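Local coordinates for DNA repair protein RECN (Deinococcus radiodurans, PDB 4ABX) that takes part in the repair of DNA double-strand breaks as an SMC-like, ATP-binding protein, whose coiled-coil domain pairs here with a second copy of itself, at the interface of chains A and B. Coordinates in Å, arbitrary orientation; residue numbers count along the deposited sequence, not the author numbering. Chains: chain A/B, DNA repair protein RECN.

Contact 1: the interface of chains A and B. Residues chain A 82, 85-86, 89; chain B 46, 49-50.
Stacking comes first: the carboxamide of B:Asn46 lies flat over one face of the A:Tyr85 ring, the two planes only 17° apart. Amide carbon CG of B:Asn46 sits above the middle of the ring, 3.7 Å from its centroid. The side chains cross at about a right angle. ND2 of B:Asn46 is 3.4 Å from CD1 of A:Tyr85, whereas OD1 leans towards the phenol end, 3.9 Å from CZ. No polar atom of one chain comes within bonding distance of the other in this patch.

Apolar packing follows one turn further along helix 33-63 of chain B, which here lies against the linker between helices 68-83 and 87-115 of chain A, at one end of the overlap between the two coiled-coil domains. B:Ile50 is extended beyond CG1 (chi2 162°), which carries its CD1 methyl out to the linker, where it touches CB of A:Asp86 at 3.6 Å and also CB of A:Tyr85. Its other branch, CG2, reaches CG2 of A:Val89 at 3.8 Å, while the backbone of A:Gly82 lets the isoleucine backbone come near.

Polar bonding stays within chain A and shapes the surface that B:Ile50 packs on. A:Asp86 caps the start of helix 87-115: its carboxylate oxygen OD2 accepts a bond on its anti side from the backbone N of A:Val89, 2.7 Å away.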
# COMPACT_ATOMS: atom_id res chain seq x y z
N GLY A 82 -16.90 2.36 11.41
CA GLY A 82 -17.10 1.13 12.14
C GLY A 82 -16.66 1.23 13.58
O GLY A 82 -17.29 0.65 14.48
N TYR A 85 -18.96 2.30 16.61
CA TYR A 85 -20.02 1.45 17.14
C TYR A 85 -19.51 0.10 17.60
O TYR A 85 -20.22 -0.64 18.27
CB TYR A 85 -21.12 1.25 16.08
CG TYR A 85 -21.52 2.54 15.40
CD1 TYR A 85 -22.19 3.53 16.11
CD2 TYR A 85 -21.19 2.78 14.07
CE1 TYR A 85 -22.54 4.72 15.51
CE2 TYR A 85 -21.54 3.97 13.46
CZ TYR A 85 -22.21 4.94 14.19
OH TYR A 85 -22.56 6.13 13.60
N ASP A 86 -18.27 -0.23 17.26
CA ASP A 86 -17.77 -1.55 17.61
C ASP A 86 -16.41 -1.53 18.32
O ASP A 86 -15.43 -1.02 17.78
CB ASP A 86 -17.74 -2.46 16.38
CG ASP A 86 -17.33 -3.88 16.72
OD1 ASP A 86 -18.18 -4.64 17.23
OD2 ASP A 86 -16.16 -4.23 16.51
N VAL A 89 -13.58 -3.41 16.29
CA VAL A 89 -13.08 -2.59 15.19
C VAL A 89 -12.24 -1.42 15.72
O VAL A 89 -11.16 -1.14 15.21
CB VAL A 89 -14.22 -2.08 14.28
CG1 VAL A 89 -13.70 -1.05 13.28
CG2 VAL A 89 -14.87 -3.24 13.54
N ASN B 46 -26.19 0.19 12.17
CA ASN B 46 -24.80 0.21 12.60
C ASN B 46 -24.07 -1.09 12.27
O ASN B 46 -22.92 -1.06 11.83
CB ASN B 46 -24.68 0.53 14.09
CG ASN B 46 -25.13 1.94 14.42
OD1 ASN B 46 -25.35 2.75 13.53
ND2 ASN B 46 -25.26 2.24 15.71
N THR B 49 -22.94 -0.82 8.83
CA THR B 49 -21.83 0.12 8.77
C THR B 49 -20.52 -0.53 9.22
O THR B 49 -19.48 -0.37 8.58
CB THR B 49 -22.13 1.38 9.60
OG1 THR B 49 -23.27 2.06 9.04
CG2 THR B 49 -20.94 2.32 9.61
N ILE B 50 -20.58 -1.26 10.33
CA ILE B 50 -19.40 -1.97 10.84
C ILE B 50 -18.85 -2.97 9.83
O ILE B 50 -17.64 -3.05 9.62
CB ILE B 50 -19.74 -2.71 12.16
CG1 ILE B 50 -20.07 -1.71 13.27
CG2 ILE B 50 -18.57 -3.59 12.59
CD1 ILE B 50 -20.82 -2.32 14.44

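Contact 2: the interface of chains A and B. Residues chain A 71-72, 74-75, 78; chain B 56-57, 60-61.
B:Leu60 drives its forked tip against helix 68-83 of chain A, with one methyl on the backbone and the other on an acidic side chain. CD1 presses on A:Ala75, 3.7 Å from its CA and about as near its backbone N, and this same methyl also touches CB of A:Glu74 at 3.9 Å. CD2 points instead to the far end of A:Glu74, lying 3.5 Å from carboxylate oxygen OE1. The two side chains cross at about a right angle. A:Glu74 runs extended beyond CG (chi2 -178°), and this brings OE1 alongside the CD2 methyl, a contact that is van der Waals only.

B:Leu61 meets the methyl of A:Ala75 from a direction roughly at right angles to that of B:Leu60. Its CD2 methyl lies 3.6 Å from CB of A:Ala75, and CG of the same leucine stands a little farther off. CB of B:Leu60 approaches that alanine methyl to 3.9 Å. One turn on, the small A:Ala78 faces B:Gly56 and B:Gly57, where the lack of side chains brings helix 33-63 of chain B near with little bulk between.

No polar atoms bond across this patch. It is a mainly apolar seam of leucines against alanines, edged by A:Glu74; it sets antiparallel helices of two coiled-coil domains side by side and may support the self-association of RecN.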
# COMPACT_ATOMS: atom_id res chain seq x y z
N LEU A 71 -1.35 3.95 2.16
CA LEU A 71 -2.42 2.96 2.12
C LEU A 71 -2.92 2.59 3.52
O LEU A 71 -4.12 2.43 3.73
CB LEU A 71 -1.99 1.71 1.35
CG LEU A 71 -1.74 1.99 -0.13
CD1 LEU A 71 -1.35 0.71 -0.85
CD2 LEU A 71 -2.97 2.62 -0.76
N ILE A 72 -1.99 2.46 4.46
CA ILE A 72 -2.37 2.18 5.83
C ILE A 72 -3.26 3.31 6.36
O ILE A 72 -4.26 3.06 7.03
CB ILE A 72 -1.12 2.00 6.74
CG1 ILE A 72 -0.30 0.80 6.27
CG2 ILE A 72 -1.53 1.83 8.20
CD1 ILE A 72 0.95 0.53 7.12
N GLU A 74 -5.23 5.30 4.62
CA GLU A 74 -6.55 5.20 4.01
C GLU A 74 -7.38 4.16 4.75
O GLU A 74 -8.56 4.37 5.03
CB GLU A 74 -6.45 4.83 2.53
CG GLU A 74 -5.89 5.94 1.66
CD GLU A 74 -5.86 5.56 0.19
OE1 GLU A 74 -6.79 4.86 -0.27
OE2 GLU A 74 -4.91 5.96 -0.51
N ALA A 75 -6.75 3.03 5.07
CA ALA A 75 -7.40 1.94 5.79
C ALA A 75 -7.82 2.37 7.19
O ALA A 75 -8.87 1.95 7.68
CB ALA A 75 -6.46 0.72 5.88
N ALA A 78 -10.89 4.39 6.67
CA ALA A 78 -11.99 3.50 6.31
C ALA A 78 -12.63 2.87 7.54
O ALA A 78 -13.82 2.55 7.54
CB ALA A 78 -11.50 2.42 5.35
N GLY B 56 -13.82 -2.65 3.88
CA GLY B 56 -13.05 -1.59 3.26
C GLY B 56 -11.60 -1.62 3.70
O GLY B 56 -10.69 -1.38 2.90
N GLY B 57 -11.37 -1.91 4.98
CA GLY B 57 -10.02 -2.00 5.50
C GLY B 57 -9.28 -3.19 4.94
O GLY B 57 -8.08 -3.12 4.64
N LEU B 60 -7.88 -2.40 1.36
CA LEU B 60 -6.71 -1.53 1.38
C LEU B 60 -5.46 -2.18 1.98
O LEU B 60 -4.34 -1.85 1.60
CB LEU B 60 -7.04 -0.24 2.13
CG LEU B 60 -8.02 0.69 1.41
CD1 LEU B 60 -8.71 1.66 2.36
CD2 LEU B 60 -7.31 1.44 0.28
N LEU B 61 -5.66 -3.10 2.92
CA LEU B 61 -4.54 -3.70 3.63
C LEU B 61 -4.01 -4.96 2.95
O LEU B 61 -2.82 -5.26 3.05
CB LEU B 61 -4.92 -4.05 5.07
CG LEU B 61 -5.21 -2.95 6.08
CD1 LEU B 61 -5.47 -3.56 7.45
CD2 LEU B 61 -4.09 -1.92 6.16

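Contact 3: the interface of chains A and B. Residues chain A 92, 95-96, 99; chain B 102-103, 106.
B:Ile106 holds CG1 anti to its carbonyl carbon (chi1 -65°) and its chain stretched out beyond (chi2 169°), and this thrusts the CD1 methyl straight onto helix 87-115 of chain A. There it lands on the peptide link between A:Glu95 and A:Leu96, 3.7 Å from the backbone N of A:Leu96 and equally near the carbonyl carbon of A:Glu95. CB of A:Glu95 adds a contact with the methyl at 3.9 Å.

Leucine A:Leu96 is turned the other way, with CG anti to the backbone N (chi1 -170°). Its CD1 touches CD1 of B:Ile106 at 4.1 Å, the two side chains lying aslant. The second isoleucine branch, CG2, faces the backbone carbonyl oxygen of A:Leu92, one turn back along the same helix. The side chain of B:Ile106 is therefore set against A:Leu92, A:Glu95 and A:Leu96, which lie within about one turn of the partner helix.

Farther along, the methyl CB of A:Ala99 faces both the hydroxyl OG of B:Ser102 and CG2 of B:Val103, 4.2 Å from each. Like helices of the two copies thus meet here, and no direct polar bond joins the chains in this patch.

Polar linkage instead passes through water 1, which bridges the chains: it stands 2.8 Å from the hydroxyl OG of B:Ser102 and 2.6 Å from the backbone carbonyl oxygen O of A:Glu95.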
# COMPACT_ATOMS: atom_id res chain seq x y z
N LEU A 92 -8.78 -2.77 16.70
CA LEU A 92 -7.98 -3.06 15.51
C LEU A 92 -7.50 -1.78 14.83
O LEU A 92 -6.37 -1.72 14.34
CB LEU A 92 -8.77 -3.92 14.52
CG LEU A 92 -9.10 -5.34 14.95
CD1 LEU A 92 -10.19 -5.94 14.06
CD2 LEU A 92 -7.84 -6.21 14.94
N GLU A 95 -4.56 -0.58 16.85
CA GLU A 95 -3.41 -1.41 16.50
C GLU A 95 -2.85 -1.04 15.13
O GLU A 95 -1.64 -1.11 14.90
CB GLU A 95 -3.79 -2.90 16.56
CG GLU A 95 -4.03 -3.39 17.98
CD GLU A 95 -4.67 -4.76 18.03
OE1 GLU A 95 -4.76 -5.43 16.97
OE2 GLU A 95 -5.10 -5.17 19.13
N LEU A 96 -3.73 -0.64 14.21
CA LEU A 96 -3.32 -0.27 12.86
C LEU A 96 -2.56 1.07 12.86
O LEU A 96 -1.58 1.24 12.14
CB LEU A 96 -4.51 -0.23 11.90
CG LEU A 96 -4.18 -0.09 10.41
CD1 LEU A 96 -3.24 -1.20 9.95
CD2 LEU A 96 -5.46 -0.08 9.57
N ALA A 99 0.86 0.27 13.85
CA ALA A 99 1.60 -0.28 12.73
C ALA A 99 2.07 0.83 11.79
O ALA A 99 3.19 0.79 11.29
CB ALA A 99 0.77 -1.31 11.98
N SER B 102 1.91 -7.77 11.52
CA SER B 102 0.85 -7.09 12.26
C SER B 102 -0.27 -6.67 11.31
O SER B 102 -1.45 -6.86 11.60
CB SER B 102 1.40 -5.86 12.99
OG SER B 102 0.34 -5.12 13.56
N VAL B 103 0.12 -6.09 10.18
CA VAL B 103 -0.86 -5.63 9.19
C VAL B 103 -1.68 -6.81 8.69
O VAL B 103 -2.89 -6.70 8.55
CB VAL B 103 -0.19 -4.90 8.01
CG1 VAL B 103 -1.17 -4.69 6.88
CG2 VAL B 103 0.36 -3.55 8.47
N ILE B 106 -4.08 -7.99 11.51
CA ILE B 106 -5.20 -7.05 11.59
C ILE B 106 -6.19 -7.25 10.44
O ILE B 106 -7.40 -7.31 10.66
CB ILE B 106 -4.70 -5.59 11.61
CG1 ILE B 106 -3.90 -5.33 12.89
CG2 ILE B 106 -5.87 -4.61 11.46
CD1 ILE B 106 -3.14 -4.02 12.91
O HOH W 1 0.38 -2.77 15.07

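Contact 4: the interface of chains A and B. Residues chain A 53-54, 110, 113; chain B 78-79, 89, 92.
Backbone oxygen O of A:Ala53 is met not by a donor but by a methyl, CD2 of B:Leu79, at 3.4 Å; no hydrogen bond joins the two chains in this patch. The exchange is almost mutual, since the backbone oxygen O of B:Ala78 faces the methyl CB of A:Ala53 at 3.5 Å. Both are weak contacts of carbon with a carbonyl, made where the end of helix 68-78 of chain B passes helix 33-63 of chain A.

Leucines do the rest. B:Leu79 is extended (chi2 179°), and its CD2 methyl meets CD2 of A:Leu110 tip to tip, 3.9 Å apart. That same A:Leu110 methyl also touches CD1 of B:Leu92 at 3.6 Å, but here the side chains slide past each other in opposite directions. A:Leu110 is thereby held between two leucines of the partner.

At the margin, A:Val113 and B:Val89 cross at about a right angle, CG1 of A:Val113 loosely facing CG2 of B:Val89. By joining three stretches of chain B to two helices of chain A, the patch forms an apolar clasp that would hold the overlapped domains of the two copies together.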
# COMPACT_ATOMS: atom_id res chain seq x y z
N ALA A 53 19.50 0.27 -1.28
CA ALA A 53 18.48 -0.50 -0.55
C ALA A 53 17.65 0.42 0.33
O ALA A 53 16.42 0.35 0.33
CB ALA A 53 19.14 -1.59 0.30
N ALA A 54 18.32 1.29 1.08
CA ALA A 54 17.63 2.25 1.94
C ALA A 54 16.78 3.25 1.15
O ALA A 54 15.70 3.65 1.61
CB ALA A 54 18.62 2.98 2.84
N LEU A 110 15.66 4.55 7.70
CA LEU A 110 16.18 4.24 6.37
C LEU A 110 16.69 5.50 5.68
O LEU A 110 17.75 5.49 5.06
CB LEU A 110 15.11 3.56 5.52
CG LEU A 110 14.75 2.14 5.95
CD1 LEU A 110 13.57 1.61 5.13
CD2 LEU A 110 15.96 1.21 5.83
N VAL A 113 19.96 6.27 6.95
CA VAL A 113 21.00 5.41 6.39
C VAL A 113 21.48 5.97 5.06
O VAL A 113 22.68 6.10 4.82
CB VAL A 113 20.50 3.96 6.16
CG1 VAL A 113 21.52 3.16 5.34
CG2 VAL A 113 20.21 3.28 7.49
N ALA B 78 13.37 -5.30 -1.02
CA ALA B 78 14.33 -4.31 -1.49
C ALA B 78 15.45 -4.08 -0.47
O ALA B 78 16.52 -3.57 -0.81
CB ALA B 78 13.63 -3.00 -1.82
N LEU B 79 15.22 -4.48 0.77
CA LEU B 79 16.21 -4.27 1.82
C LEU B 79 17.16 -5.44 1.95
O LEU B 79 18.14 -5.37 2.69
CB LEU B 79 15.54 -4.02 3.17
CG LEU B 79 14.78 -2.70 3.31
CD1 LEU B 79 14.15 -2.62 4.70
CD2 LEU B 79 15.72 -1.52 3.08
N VAL B 89 20.53 -1.88 8.63
CA VAL B 89 19.55 -2.28 7.63
C VAL B 89 18.98 -3.66 7.97
O VAL B 89 17.79 -3.90 7.82
CB VAL B 89 20.12 -2.29 6.19
CG1 VAL B 89 19.08 -2.84 5.22
CG2 VAL B 89 20.53 -0.89 5.78
N LEU B 92 16.42 -3.05 10.69
CA LEU B 92 15.24 -2.39 10.13
C LEU B 92 14.41 -3.33 9.26
O LEU B 92 13.18 -3.29 9.30
CB LEU B 92 15.64 -1.13 9.36
CG LEU B 92 16.30 -0.03 10.21
CD1 LEU B 92 16.94 1.05 9.33
CD2 LEU B 92 15.29 0.58 11.18

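Contacts 2 and 3 lie nearest each other, their C-alpha centres about 11 Å apart, and contact 4 is about 38 Å from contact 1. Helix 68-83 of chain A and helix 33-63 of chain B both serve contacts 1 and 2; helix 87-115 of chain A runs through contacts 1, 3 and 4, and that of chain B through contacts 3 and 4. With the chains exchanged, Ala78 recurs in contacts 2 and 4, Val89 in 1 and 4, and Leu92 in 3 and 4. Two-fold symmetry repeats every patch, giving a long, mainly apolar overlap that fits a protein binding its own kind.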